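PDB 4MDU: annexin B22 from Schistosoma mansoni, which binds acidic phospholipid membranes in a calcium-dependent manner, aggregates liposomes when calcium is present, and may lend structural integrity to the worm's tegument. Local coordinates for residues 27-32 with 323-328; 207-212 with 245-250; 217-222 with 254-259; 290-295 with 328-333. All coordinates share one frame; numbering follows the deposited sequence.

Interaction 1: residues 27-32 with 323-328; sequences RPTIKP and DLQDIM
With CG anti to the carbonyl carbon in both Arg27 (chi1 -56°) and Asp326 (chi1 -70°), and the arginine chain bent again at chi2 and chi3, the two side chains cross at about a right angle and the carboxylate engages the arginine twice. Arg27 N donates to Asp326 OD1 at 2.6 Å, coming from above the carboxylate plane. Arg27 NH1 forms a salt bridge with Asp326 OD2 at 2.9 Å; OD2 lies close to the guanidinium plane, and NH1 reaches it on the anti side, 35° out of the carboxylate plane. Over one guanidinium face lies Gln325, whose CG is 3.7 Å from Arg27 NH2. Further along, Thr29 sets its methyl CG2 3.8 Å from Met328 SD, while its OG1 bonds to Leu358 O and lies 3.6 Å from Leu324 CD2. The loop leading to helix 38-48 is thereby tied to the first turns of helix 324-335 in annexin repeat 4, bringing the N-terminal part of the chain onto the last repeat. Because Asp326 is held by both a backbone N-H and a guanidinium, its carboxylate probably stays ionised; Arg27 NH1 also bridges to Asp329, so one cation is shared between two acids of the same helix.

Interaction 2: residues 207-212 with 245-250; sequences NSIINH and TPYQLY
Asn211 N donates to Gln248 OE1 over 2.7 Å, arriving in the carbonyl plane on a lone pair, and the same glutamine amide returns a bond through NE2 to Asn211 O at 3.0 Å. This two-point pairing of a side-chain amide with the N-H and C=O of a single residue joins the start of helix 246-260, in annexin repeat 3, to the turn leading into helix 212-224. The second bond lies nearly in the glutamine's own amide plane, although its donor is tilted 29° from the plane of the Asn211 carbonyl. In Gln248, chi1 (-176°) sets CG anti to the backbone N, and the chain bends at chi2, which places CD. Asn211 is itself the N-cap of helix 212-224, its OD1 accepting from Leu214 N, so Gln248 fixes the backbone of the residue that caps the neighbouring helix.

Next to the amide pair the contact turns apolar. Ile210 presses CG2 against the helix backbone, 3.4 Å from Tyr247 C, and the same methyl touches Tyr247 CB. Ile209 CG2 lies 3.8 Å from Tyr247 CB, and the two side chains meet obliquely. Helix 246-260 has its own N-cap in Thr245, whose OG1 accepts from Gln248 N at 3.1 Å in a nearly straight bond. That hydroxyl also holds a water 2.7 Å from Thr245 OG1, and the water donates to Ile209 O at 2.8 Å.

Interaction 3: residues 217-222 with 254-259; sequences ADAKDL and EIYFKM
Ala219 CB is met by three side chains of residues 254-259, through Ile255 CG2, Tyr256 CD1 and Met259 SD, the sulphur 4.1 Å from the methyl carbon. The helical segments cross at -61°, with their axes 9.0 Å apart at closest approach; Ala219 and Tyr256 form the nearest pair, CA to CA 5.1 Å, which puts the small methyl at the crossing. Tyr256 extends CG anti to its backbone N (chi1 -174°). Its ring then offers an edge to helix 217-222: Ala219 O lies near the ring plane, 3.5 Å from Tyr256 CD1. One turn further on, Leu222 CB sits 4.0 Å from Tyr256 CE1, approaching the ring obliquely.

Met259 covers the other flank. Its chain bends at chi3 (58°), which carries CE to within 3.8 Å of Lys220 CG, and the two side chains cross at about a right angle. Lys220 runs extended beyond CG, so the methionine methyl rests on its aliphatic stem, near CG and CE. These helices belong to annexin repeat 3. Around the contact, helices 236-243 and 264-271 close on Leu222, and His267 meets both the Tyr256 ring and Leu222 O. Between the two segments the adhesion is mostly shape and dispersion among methyls, a sulphur and a ring, with neither salt bridge nor hydrogen bond; the ring edge at Ala219 O probably adds a weak electrostatic term.

Interaction 4: residues 290-295 with 328-333; sequences RPSLIA and MDAYES
Tyr331 meets Ala295 with the edge of its ring: Ala295 O lies near the ring plane, 3.4 Å from Tyr331 CD2. Leu339 and Ala342 of helix 339-346, Met302 and the ring of Tyr335 also touch this side chain. The contact is a crossing of helices 290-301 and 324-335 in annexin repeat 4, with the local axes 8.0 Å apart at an angle of -69°. CG of Tyr331 stands anti to the backbone N (chi1 -170°), and beyond the ring its OH bonds to His299 ND1, farther along helix 290-301, so the tyrosine joins the two helices at both its edge and its hydroxyl. Met302, which the side chain touches, belongs to a calcium site, placing this crossing beside the metal-binding end of the repeat.

Alanines carry the close approach. Ala295 CB rests directly on the opposing helix backbone, 3.7 Å from Tyr331 CA, and also touches Tyr331 CB. Ala330 CB points back at the first turn of helix 290-301, near Ser292 N, and comes to 3.7 Å from Pro291 CB.

How the interactions relate
Interactions 1 and 4 both use helix 324-335 and share Met328, but hold different partners to it: a loop from the N-terminal part in interaction 1, a helix of the same repeat in interaction 4. Two salt bridges, Arg290 to Asp323 and Arg27 to Asp329, stitch them together. Interactions 2 and 3 likewise follow one another on helix 246-260 and lie farther from the chain's centre. Interactions 3 and 4 are comparable helix crossings of successive repeats, each with a tyrosine edge at an alanine carbonyl, without polar bonds between segments. The loop-to-helix contacts, 1 and 2, instead rely on charged or amide groups. All four are partly buried.

Interaction 1: residues 27-32 with 323-328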
loop_
_atom_site.group_PDB
_atom_site.type_symbol
_atom_site.label_atom_id
_atom_site.label_comp_id
_atom_site.label_asym_id
_atom_site.label_seq_id
_atom_site.Cartn_x
_atom_site.Cartn_y
_atom_site.Cartn_z
ATOM N N ARG B 27 -9.784 9.522 25.939
ATOM C CA ARG B 27 -11.214 9.657 26.162
ATOM C C ARG B 27 -11.988 8.825 25.160
ATOM O O ARG B 27 -11.863 9.031 23.949
ATOM C CB ARG B 27 -11.643 11.130 26.066
ATOM C CG ARG B 27 -10.886 12.042 27.010
ATOM C CD ARG B 27 -10.511 13.351 26.344
ATOM N NE ARG B 27 -11.665 14.213 26.195
ATOM C CZ ARG B 27 -11.925 14.938 25.110
ATOM N NH1 ARG B 27 -11.111 14.906 24.059
ATOM N NH2 ARG B 27 -13.009 15.688 25.074
ATOM N N PRO B 28 -12.794 7.880 25.662
ATOM C CA PRO B 28 -13.638 7.036 24.809
ATOM C C PRO B 28 -15.019 7.648 24.595
ATOM O O PRO B 28 -15.416 8.540 25.356
ATOM C CB PRO B 28 -13.769 5.748 25.629
ATOM C CG PRO B 28 -13.730 6.230 27.047
ATOM C CD PRO B 28 -12.852 7.467 27.076
ATOM N N THR B 29 -15.759 7.175 23.594
ATOM C CA THR B 29 -17.162 7.594 23.475
ATOM C C THR B 29 -18.093 6.623 24.207
ATOM O O THR B 29 -19.268 6.923 24.425
ATOM C CB THR B 29 -17.614 7.692 22.018
ATOM O OG1 THR B 29 -17.398 6.430 21.373
ATOM C CG2 THR B 29 -16.830 8.792 21.293
ATOM N N ILE B 30 -17.581 5.446 24.561
ATOM C CA ILE B 30 -18.380 4.491 25.335
ATOM C C ILE B 30 -17.656 4.014 26.593
ATOM O O ILE B 30 -16.572 3.436 26.520
ATOM C CB ILE B 30 -18.871 3.267 24.507
ATOM C CG1 ILE B 30 -19.759 3.717 23.328
ATOM C CG2 ILE B 30 -19.650 2.281 25.426
ATOM C CD1 ILE B 30 -19.989 2.600 22.218
ATOM N N LYS B 31 -18.274 4.271 27.743
ATOM C CA LYS B 31 -17.713 3.908 29.036
ATOM C C LYS B 31 -18.658 2.910 29.681
ATOM O O LYS B 31 -19.868 2.982 29.462
ATOM C CB LYS B 31 -17.626 5.145 29.942
ATOM C CG LYS B 31 -16.529 6.144 29.582
ATOM C CD LYS B 31 -16.835 7.530 30.167
ATOM C CE LYS B 31 -15.982 7.853 31.382
ATOM N NZ LYS B 31 -14.570 8.182 31.018
ATOM N N PRO B 32 -18.118 1.995 30.504
ATOM C CA PRO B 32 -18.981 1.095 31.271
ATOM C C PRO B 32 -20.053 1.883 32.006
ATOM O O PRO B 32 -19.766 2.905 32.635
ATOM C CB PRO B 32 -18.016 0.435 32.268
ATOM C CG PRO B 32 -16.776 1.293 32.245
ATOM C CD PRO B 32 -16.700 1.824 30.848
ATOM N N ASP B 323 -10.418 5.372 22.867
ATOM C CA ASP B 323 -9.901 6.711 22.662
ATOM C C ASP B 323 -10.612 7.457 21.528
ATOM O O ASP B 323 -10.084 8.425 20.994
ATOM C CB ASP B 323 -8.401 6.620 22.362
ATOM C CG ASP B 323 -8.092 5.554 21.341
ATOM O OD1 ASP B 323 -9.056 5.025 20.722
ATOM O OD2 ASP B 323 -6.899 5.223 21.165
ATOM N N LEU B 324 -11.794 6.989 21.151
ATOM C CA LEU B 324 -12.467 7.545 19.984
ATOM C C LEU B 324 -12.717 9.078 20.074
ATOM O O LEU B 324 -12.510 9.784 19.111
ATOM C CB LEU B 324 -13.748 6.763 19.655
ATOM C CG LEU B 324 -14.525 7.327 18.454
ATOM C CD1 LEU B 324 -13.641 7.374 17.199
ATOM C CD2 LEU B 324 -15.782 6.498 18.195
ATOM N N GLN B 325 -13.126 9.586 21.227
ATOM C CA GLN B 325 -13.309 11.029 21.364
ATOM C C GLN B 325 -12.051 11.819 20.992
ATOM O O GLN B 325 -12.134 12.839 20.309
ATOM C CB GLN B 325 -13.769 11.415 22.763
ATOM C CG GLN B 325 -14.141 12.891 22.875
ATOM C CD GLN B 325 -15.368 13.244 22.052
ATOM O OE1 GLN B 325 -15.355 14.200 21.270
ATOM N NE2 GLN B 325 -16.435 12.469 22.218
ATOM N N ASP B 326 -10.890 11.345 21.426
ATOM C CA ASP B 326 -9.653 12.035 21.111
ATOM C C ASP B 326 -9.362 11.937 19.630
ATOM O O ASP B 326 -8.796 12.852 19.030
ATOM C CB ASP B 326 -8.488 11.478 21.940
ATOM C CG ASP B 326 -8.606 11.844 23.406
ATOM O OD1 ASP B 326 -8.427 10.965 24.271
ATOM O OD2 ASP B 326 -8.909 13.019 23.693
ATOM N N ILE B 327 -9.753 10.814 19.044
ATOM C CA ILE B 327 -9.595 10.613 17.616
ATOM C C ILE B 327 -10.536 11.544 16.843
ATOM O O ILE B 327 -10.199 12.041 15.769
ATOM C CB ILE B 327 -9.895 9.144 17.248
ATOM C CG1 ILE B 327 -8.811 8.219 17.821
ATOM C CG2 ILE B 327 -10.049 8.971 15.739
ATOM C CD1 ILE B 327 -9.244 6.763 17.921
ATOM N N MET B 328 -11.724 11.769 17.391
ATOM C CA MET B 328 -12.678 12.681 16.764
ATOM C C MET B 328 -12.134 14.116 16.736
ATOM O O MET B 328 -12.203 14.787 15.708
ATOM C CB MET B 328 -14.034 12.613 17.467
ATOM C CG MET B 328 -14.847 11.376 17.078
ATOM S SD MET B 328 -16.193 11.021 18.226
ATOM C CE MET B 328 -17.060 12.578 18.261
#

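Interaction 2: residues 207-212 with 245-250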
loop_
_atom_site.group_PDB
_atom_site.type_symbol
_atom_site.label_atom_id
_atom_site.label_comp_id
_atom_site.label_asym_id
_atom_site.label_seq_id
_atom_site.Cartn_x
_atom_site.Cartn_y
_atom_site.Cartn_z
ATOM N N ASN B 207 6.623 8.665 34.140
ATOM C CA ASN B 207 8.030 8.515 34.518
ATOM C C ASN B 207 8.266 7.224 35.309
ATOM O O ASN B 207 9.329 6.597 35.222
ATOM N N SER B 208 7.261 6.826 36.078
ATOM C CA SER B 208 7.379 5.638 36.913
ATOM C C SER B 208 7.348 4.371 36.077
ATOM O O SER B 208 7.626 3.290 36.578
ATOM C CB SER B 208 6.213 5.567 37.895
ATOM O OG SER B 208 5.038 5.153 37.223
ATOM N N ILE B 209 6.990 4.503 34.804
ATOM C CA ILE B 209 6.682 3.336 33.990
ATOM C C ILE B 209 7.626 3.160 32.790
ATOM O O ILE B 209 7.550 2.166 32.070
ATOM C CB ILE B 209 5.188 3.377 33.557
ATOM C CG1 ILE B 209 4.519 2.052 33.873
ATOM C CG2 ILE B 209 5.015 3.791 32.102
ATOM C CD1 ILE B 209 4.611 1.713 35.327
ATOM N N ILE B 210 8.520 4.124 32.590
ATOM C CA ILE B 210 9.468 4.077 31.478
ATOM C C ILE B 210 10.911 3.903 31.964
ATOM O O ILE B 210 11.169 3.972 33.155
ATOM C CB ILE B 210 9.347 5.325 30.603
ATOM C CG1 ILE B 210 9.403 6.584 31.473
ATOM C CG2 ILE B 210 8.041 5.264 29.776
ATOM C CD1 ILE B 210 9.186 7.898 30.700
ATOM N N ASN B 211 11.839 3.659 31.041
ATOM C CA ASN B 211 13.235 3.373 31.388
ATOM C C ASN B 211 14.182 4.213 30.538
ATOM O O ASN B 211 14.423 3.900 29.371
ATOM C CB ASN B 211 13.548 1.883 31.190
ATOM C CG ASN B 211 14.977 1.504 31.622
ATOM O OD1 ASN B 211 15.922 2.290 31.500
ATOM N ND2 ASN B 211 15.132 0.279 32.120
ATOM N N HIS B 212 14.744 5.257 31.141
ATOM C CA HIS B 212 15.565 6.213 30.408
ATOM C C HIS B 212 16.813 5.552 29.834
ATOM O O HIS B 212 17.226 5.829 28.703
ATOM C CB HIS B 212 15.906 7.403 31.313
ATOM C CG HIS B 212 14.695 8.127 31.822
ATOM N ND1 HIS B 212 14.225 9.290 31.245
ATOM C CD2 HIS B 212 13.841 7.838 32.832
ATOM C CE1 HIS B 212 13.140 9.691 31.886
ATOM N NE2 HIS B 212 12.884 8.827 32.853
ATOM N N THR B 245 6.784 -0.660 25.040
ATOM C CA THR B 245 5.444 -0.217 25.337
ATOM C C THR B 245 5.227 1.172 24.723
ATOM O O THR B 245 6.186 1.886 24.410
ATOM C CB THR B 245 5.215 -0.138 26.839
ATOM O OG1 THR B 245 5.881 1.021 27.349
ATOM C CG2 THR B 245 5.743 -1.411 27.535
ATOM N N PRO B 246 3.962 1.570 24.546
ATOM C CA PRO B 246 3.782 2.883 23.924
ATOM C C PRO B 246 4.515 3.967 24.718
ATOM O O PRO B 246 5.118 4.857 24.124
ATOM C CB PRO B 246 2.262 3.083 23.967
ATOM C CG PRO B 246 1.711 1.682 24.019
ATOM C CD PRO B 246 2.677 0.940 24.894
ATOM N N TYR B 247 4.505 3.863 26.040
ATOM C CA TYR B 247 5.173 4.859 26.888
ATOM C C TYR B 247 6.688 4.903 26.666
ATOM O O TYR B 247 7.265 5.983 26.458
ATOM C CB TYR B 247 4.795 4.642 28.354
ATOM C CG TYR B 247 3.315 4.348 28.491
ATOM C CD1 TYR B 247 2.380 5.375 28.455
ATOM C CD2 TYR B 247 2.850 3.044 28.605
ATOM C CE1 TYR B 247 1.022 5.114 28.544
ATOM C CE2 TYR B 247 1.499 2.773 28.697
ATOM C CZ TYR B 247 0.587 3.819 28.662
ATOM O OH TYR B 247 -0.759 3.567 28.748
ATOM N N GLN B 248 7.318 3.726 26.665
ATOM C CA GLN B 248 8.754 3.602 26.385
ATOM C C GLN B 248 9.136 4.122 24.993
ATOM O O GLN B 248 10.192 4.746 24.838
ATOM C CB GLN B 248 9.199 2.138 26.536
ATOM C CG GLN B 248 10.699 1.907 26.359
ATOM C CD GLN B 248 11.530 2.587 27.435
ATOM O OE1 GLN B 248 11.063 2.812 28.553
ATOM N NE2 GLN B 248 12.759 2.940 27.092
ATOM N N LEU B 249 8.290 3.854 23.987
ATOM C CA LEU B 249 8.556 4.289 22.613
ATOM C C LEU B 249 8.574 5.800 22.535
ATOM O O LEU B 249 9.411 6.404 21.865
ATOM C CB LEU B 249 7.487 3.776 21.656
ATOM C CG LEU B 249 7.910 2.624 20.775
ATOM C CD1 LEU B 249 6.795 2.265 19.816
ATOM C CD2 LEU B 249 9.165 3.015 20.037
ATOM N N TYR B 250 7.620 6.409 23.218
ATOM C CA TYR B 250 7.565 7.848 23.261
ATOM C C TYR B 250 8.869 8.410 23.822
ATOM O O TYR B 250 9.553 9.210 23.172
ATOM C CB TYR B 250 6.392 8.315 24.098
ATOM C CG TYR B 250 6.335 9.809 24.128
ATOM C CD1 TYR B 250 5.926 10.522 23.008
ATOM C CD2 TYR B 250 6.728 10.513 25.247
ATOM C CE1 TYR B 250 5.883 11.904 23.013
ATOM C CE2 TYR B 250 6.689 11.897 25.264
ATOM C CZ TYR B 250 6.265 12.588 24.144
ATOM O OH TYR B 250 6.224 13.966 24.157
HETATM O O HOH W 1 7.155 0.785 29.668
#

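Interaction 3: residues 217-222 with 254-259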
loop_
_atom_site.group_PDB
_atom_site.type_symbol
_atom_site.label_atom_id
_atom_site.label_comp_id
_atom_site.label_asym_id
_atom_site.label_seq_id
_atom_site.Cartn_x
_atom_site.Cartn_y
_atom_site.Cartn_z
ATOM N N ALA B 217 19.881 3.397 25.064
ATOM C CA ALA B 217 20.473 2.250 24.392
ATOM C C ALA B 217 19.683 1.886 23.137
ATOM O O ALA B 217 20.258 1.555 22.095
ATOM C CB ALA B 217 20.537 1.068 25.340
ATOM N N ASP B 218 18.361 1.942 23.225
ATOM C CA ASP B 218 17.565 1.670 22.040
ATOM C C ASP B 218 17.833 2.739 21.005
ATOM O O ASP B 218 18.042 2.432 19.839
ATOM C CB ASP B 218 16.080 1.568 22.359
ATOM C CG ASP B 218 15.720 0.234 22.966
ATOM O OD1 ASP B 218 16.479 -0.736 22.755
ATOM O OD2 ASP B 218 14.688 0.159 23.658
ATOM N N ALA B 219 17.867 3.991 21.443
ATOM C CA ALA B 219 18.094 5.088 20.512
ATOM C C ALA B 219 19.377 4.862 19.720
ATOM O O ALA B 219 19.427 5.140 18.519
ATOM C CB ALA B 219 18.136 6.428 21.243
ATOM N N LYS B 220 20.407 4.342 20.385
ATOM C CA LYS B 220 21.685 4.109 19.725
ATOM C C LYS B 220 21.613 2.959 18.719
ATOM O O LYS B 220 22.140 3.066 17.610
ATOM C CB LYS B 220 22.792 3.889 20.756
ATOM C CG LYS B 220 22.832 4.997 21.800
ATOM C CD LYS B 220 24.000 4.881 22.756
ATOM C CE LYS B 220 23.945 5.999 23.788
ATOM N NZ LYS B 220 25.228 6.147 24.519
ATOM N N ASP B 221 20.947 1.869 19.087
ATOM C CA ASP B 221 20.762 0.762 18.148
ATOM C C ASP B 221 19.964 1.197 16.922
ATOM O O ASP B 221 20.231 0.763 15.800
ATOM C CB ASP B 221 20.077 -0.417 18.827
ATOM C CG ASP B 221 21.055 -1.317 19.536
ATOM O OD1 ASP B 221 22.230 -1.360 19.110
ATOM O OD2 ASP B 221 20.654 -1.980 20.511
ATOM N N LEU B 222 18.986 2.061 17.144
ATOM C CA LEU B 222 18.157 2.533 16.060
ATOM C C LEU B 222 18.989 3.330 15.071
ATOM O O LEU B 222 18.822 3.187 13.856
ATOM C CB LEU B 222 17.001 3.368 16.606
ATOM C CG LEU B 222 15.860 2.552 17.215
ATOM C CD1 LEU B 222 14.954 3.416 18.081
ATOM C CD2 LEU B 222 15.068 1.863 16.101
ATOM N N GLU B 254 11.692 10.833 22.000
ATOM C CA GLU B 254 12.248 12.103 22.486
ATOM C C GLU B 254 13.768 12.054 22.553
ATOM O O GLU B 254 14.464 12.944 22.043
ATOM C CB GLU B 254 11.697 12.466 23.865
ATOM C CG GLU B 254 10.181 12.629 23.925
ATOM C CD GLU B 254 9.696 13.923 23.291
ATOM O OE1 GLU B 254 9.624 14.952 24.004
ATOM O OE2 GLU B 254 9.379 13.910 22.082
ATOM N N ILE B 255 14.278 11.003 23.185
ATOM C CA ILE B 255 15.712 10.856 23.392
ATOM C C ILE B 255 16.432 10.729 22.062
ATOM O O ILE B 255 17.530 11.272 21.868
ATOM C CB ILE B 255 16.012 9.640 24.288
ATOM C CG1 ILE B 255 15.721 10.006 25.736
ATOM C CG2 ILE B 255 17.454 9.203 24.154
ATOM C CD1 ILE B 255 15.778 8.833 26.680
ATOM N N TYR B 256 15.808 10.023 21.132
ATOM C CA TYR B 256 16.412 9.864 19.825
ATOM C C TYR B 256 16.625 11.234 19.177
ATOM O O TYR B 256 17.667 11.491 18.580
ATOM C CB TYR B 256 15.577 8.951 18.925
ATOM C CG TYR B 256 16.256 8.666 17.610
ATOM C CD1 TYR B 256 17.124 7.591 17.472
ATOM C CD2 TYR B 256 16.046 9.488 16.506
ATOM C CE1 TYR B 256 17.754 7.331 16.257
ATOM C CE2 TYR B 256 16.669 9.237 15.292
ATOM C CZ TYR B 256 17.520 8.162 15.171
ATOM O OH TYR B 256 18.137 7.920 13.966
ATOM N N PHE B 257 15.646 12.119 19.311
ATOM C CA PHE B 257 15.746 13.415 18.656
ATOM C C PHE B 257 16.778 14.335 19.303
ATOM O O PHE B 257 17.510 15.039 18.605
ATOM C CB PHE B 257 14.389 14.118 18.568
ATOM C CG PHE B 257 14.475 15.509 17.996
ATOM C CD1 PHE B 257 14.630 15.700 16.633
ATOM C CD2 PHE B 257 14.438 16.619 18.828
ATOM C CE1 PHE B 257 14.730 16.975 16.105
ATOM C CE2 PHE B 257 14.537 17.893 18.309
ATOM C CZ PHE B 257 14.681 18.072 16.942
ATOM N N LYS B 258 16.843 14.340 20.632
ATOM C CA LYS B 258 17.827 15.178 21.304
ATOM C C LYS B 258 19.245 14.780 20.892
ATOM O O LYS B 258 20.113 15.634 20.715
ATOM C CB LYS B 258 17.654 15.110 22.819
ATOM C CG LYS B 258 16.256 15.496 23.283
ATOM C CD LYS B 258 16.203 15.671 24.796
ATOM C CE LYS B 258 14.827 16.142 25.272
ATOM N NZ LYS B 258 14.807 16.450 26.740
ATOM N N MET B 259 19.464 13.482 20.710
ATOM C CA MET B 259 20.780 12.969 20.336
ATOM C C MET B 259 21.162 13.192 18.871
ATOM O O MET B 259 22.302 13.535 18.569
ATOM C CB MET B 259 20.885 11.475 20.664
ATOM C CG MET B 259 20.864 11.161 22.152
ATOM S SD MET B 259 20.623 9.404 22.483
ATOM C CE MET B 259 22.014 8.689 21.621
#

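Interaction 4: residues 290-295 with 328-333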
loop_
_atom_site.group_PDB
_atom_site.type_symbol
_atom_site.label_atom_id
_atom_site.label_comp_id
_atom_site.label_asym_id
_atom_site.label_seq_id
_atom_site.Cartn_x
_atom_site.Cartn_y
_atom_site.Cartn_z
ATOM N N ARG B 290 -1.184 8.940 18.262
ATOM C CA ARG B 290 -2.287 8.020 18.006
ATOM C C ARG B 290 -3.559 8.669 17.471
ATOM O O ARG B 290 -4.131 8.176 16.496
ATOM C CB ARG B 290 -2.618 7.170 19.238
ATOM C CG ARG B 290 -3.424 5.919 18.853
ATOM C CD ARG B 290 -4.075 5.267 20.042
ATOM N NE ARG B 290 -3.075 4.823 20.990
ATOM C CZ ARG B 290 -3.361 4.366 22.199
ATOM N NH1 ARG B 290 -4.626 4.293 22.599
ATOM N NH2 ARG B 290 -2.380 3.983 23.008
ATOM N N PRO B 291 -4.034 9.754 18.119
ATOM C CA PRO B 291 -5.285 10.333 17.604
ATOM C C PRO B 291 -5.218 10.659 16.120
ATOM O O PRO B 291 -6.173 10.353 15.401
ATOM C CB PRO B 291 -5.453 11.601 18.446
ATOM C CG PRO B 291 -4.867 11.182 19.792
ATOM C CD PRO B 291 -3.643 10.360 19.408
ATOM N N SER B 292 -4.113 11.251 15.667
ATOM C CA SER B 292 -3.962 11.598 14.262
ATOM C C SER B 292 -3.891 10.363 13.390
ATOM O O SER B 292 -4.520 10.312 12.342
ATOM C CB SER B 292 -2.703 12.434 14.028
ATOM O OG SER B 292 -2.785 13.656 14.714
ATOM N N LEU B 293 -3.095 9.385 13.822
ATOM C CA LEU B 293 -2.924 8.129 13.089
ATOM C C LEU B 293 -4.246 7.439 12.794
ATOM O O LEU B 293 -4.491 7.013 11.673
ATOM C CB LEU B 293 -2.035 7.138 13.863
ATOM C CG LEU B 293 -2.063 5.703 13.286
ATOM C CD1 LEU B 293 -1.263 5.589 12.006
ATOM C CD2 LEU B 293 -1.537 4.695 14.307
ATOM N N ILE B 294 -5.090 7.296 13.807
ATOM C CA ILE B 294 -6.349 6.604 13.598
ATOM C C ILE B 294 -7.367 7.528 12.882
ATOM O O ILE B 294 -8.246 7.055 12.168
ATOM C CB ILE B 294 -6.893 6.000 14.901
ATOM C CG1 ILE B 294 -5.827 5.099 15.531
ATOM C CG2 ILE B 294 -8.147 5.166 14.634
ATOM C CD1 ILE B 294 -6.262 4.468 16.829
ATOM N N ALA B 295 -7.223 8.841 13.043
ATOM C CA ALA B 295 -8.109 9.761 12.312
ATOM C C ALA B 295 -7.858 9.581 10.833
ATOM O O ALA B 295 -8.795 9.551 10.046
ATOM C CB ALA B 295 -7.889 11.227 12.731
ATOM N N MET B 328 -11.724 11.769 17.391
ATOM C CA MET B 328 -12.678 12.681 16.764
ATOM C C MET B 328 -12.134 14.116 16.736
ATOM O O MET B 328 -12.203 14.787 15.708
ATOM C CB MET B 328 -14.034 12.613 17.467
ATOM C CG MET B 328 -14.847 11.376 17.078
ATOM S SD MET B 328 -16.193 11.021 18.226
ATOM C CE MET B 328 -17.060 12.578 18.261
ATOM N N ASP B 329 -11.567 14.571 17.848
ATOM C CA ASP B 329 -10.982 15.915 17.878
ATOM C C ASP B 329 -9.887 16.054 16.835
ATOM O O ASP B 329 -9.873 17.014 16.061
ATOM C CB ASP B 329 -10.434 16.243 19.255
ATOM C CG ASP B 329 -11.519 16.299 20.308
ATOM O OD1 ASP B 329 -12.710 16.264 19.946
ATOM O OD2 ASP B 329 -11.181 16.378 21.503
ATOM N N ALA B 330 -8.976 15.083 16.804
ATOM C CA ALA B 330 -7.899 15.086 15.819
ATOM C C ALA B 330 -8.460 15.086 14.398
ATOM O O ALA B 330 -7.966 15.792 13.524
ATOM C CB ALA B 330 -6.980 13.901 16.025
ATOM N N TYR B 331 -9.492 14.288 14.168
ATOM C CA TYR B 331 -10.057 14.222 12.842
ATOM C C TYR B 331 -10.491 15.605 12.324
ATOM O O TYR B 331 -10.179 15.982 11.200
ATOM C CB TYR B 331 -11.226 13.251 12.783
ATOM C CG TYR B 331 -11.639 13.017 11.357
ATOM C CD1 TYR B 331 -12.412 13.959 10.676
ATOM C CD2 TYR B 331 -11.246 11.872 10.677
ATOM C CE1 TYR B 331 -12.789 13.758 9.360
ATOM C CE2 TYR B 331 -11.621 11.657 9.359
ATOM C CZ TYR B 331 -12.385 12.616 8.705
ATOM O OH TYR B 331 -12.746 12.421 7.405
ATOM N N GLU B 332 -11.201 16.362 13.148
ATOM C CA GLU B 332 -11.683 17.669 12.713
ATOM C C GLU B 332 -10.556 18.692 12.540
ATOM O O GLU B 332 -10.601 19.520 11.636
ATOM C CB GLU B 332 -12.758 18.213 13.647
ATOM C CG GLU B 332 -13.167 19.613 13.241
ATOM C CD GLU B 332 -14.530 20.021 13.745
ATOM O OE1 GLU B 332 -14.925 19.574 14.838
ATOM O OE2 GLU B 332 -15.205 20.803 13.039
ATOM N N SER B 333 -9.560 18.637 13.415
ATOM C CA SER B 333 -8.360 19.452 13.261
ATOM C C SER B 333 -7.738 19.227 11.899
ATOM O O SER B 333 -7.363 20.168 11.208
ATOM C CB SER B 333 -7.311 19.078 14.316
ATOM O OG SER B 333 -7.666 19.564 15.595
#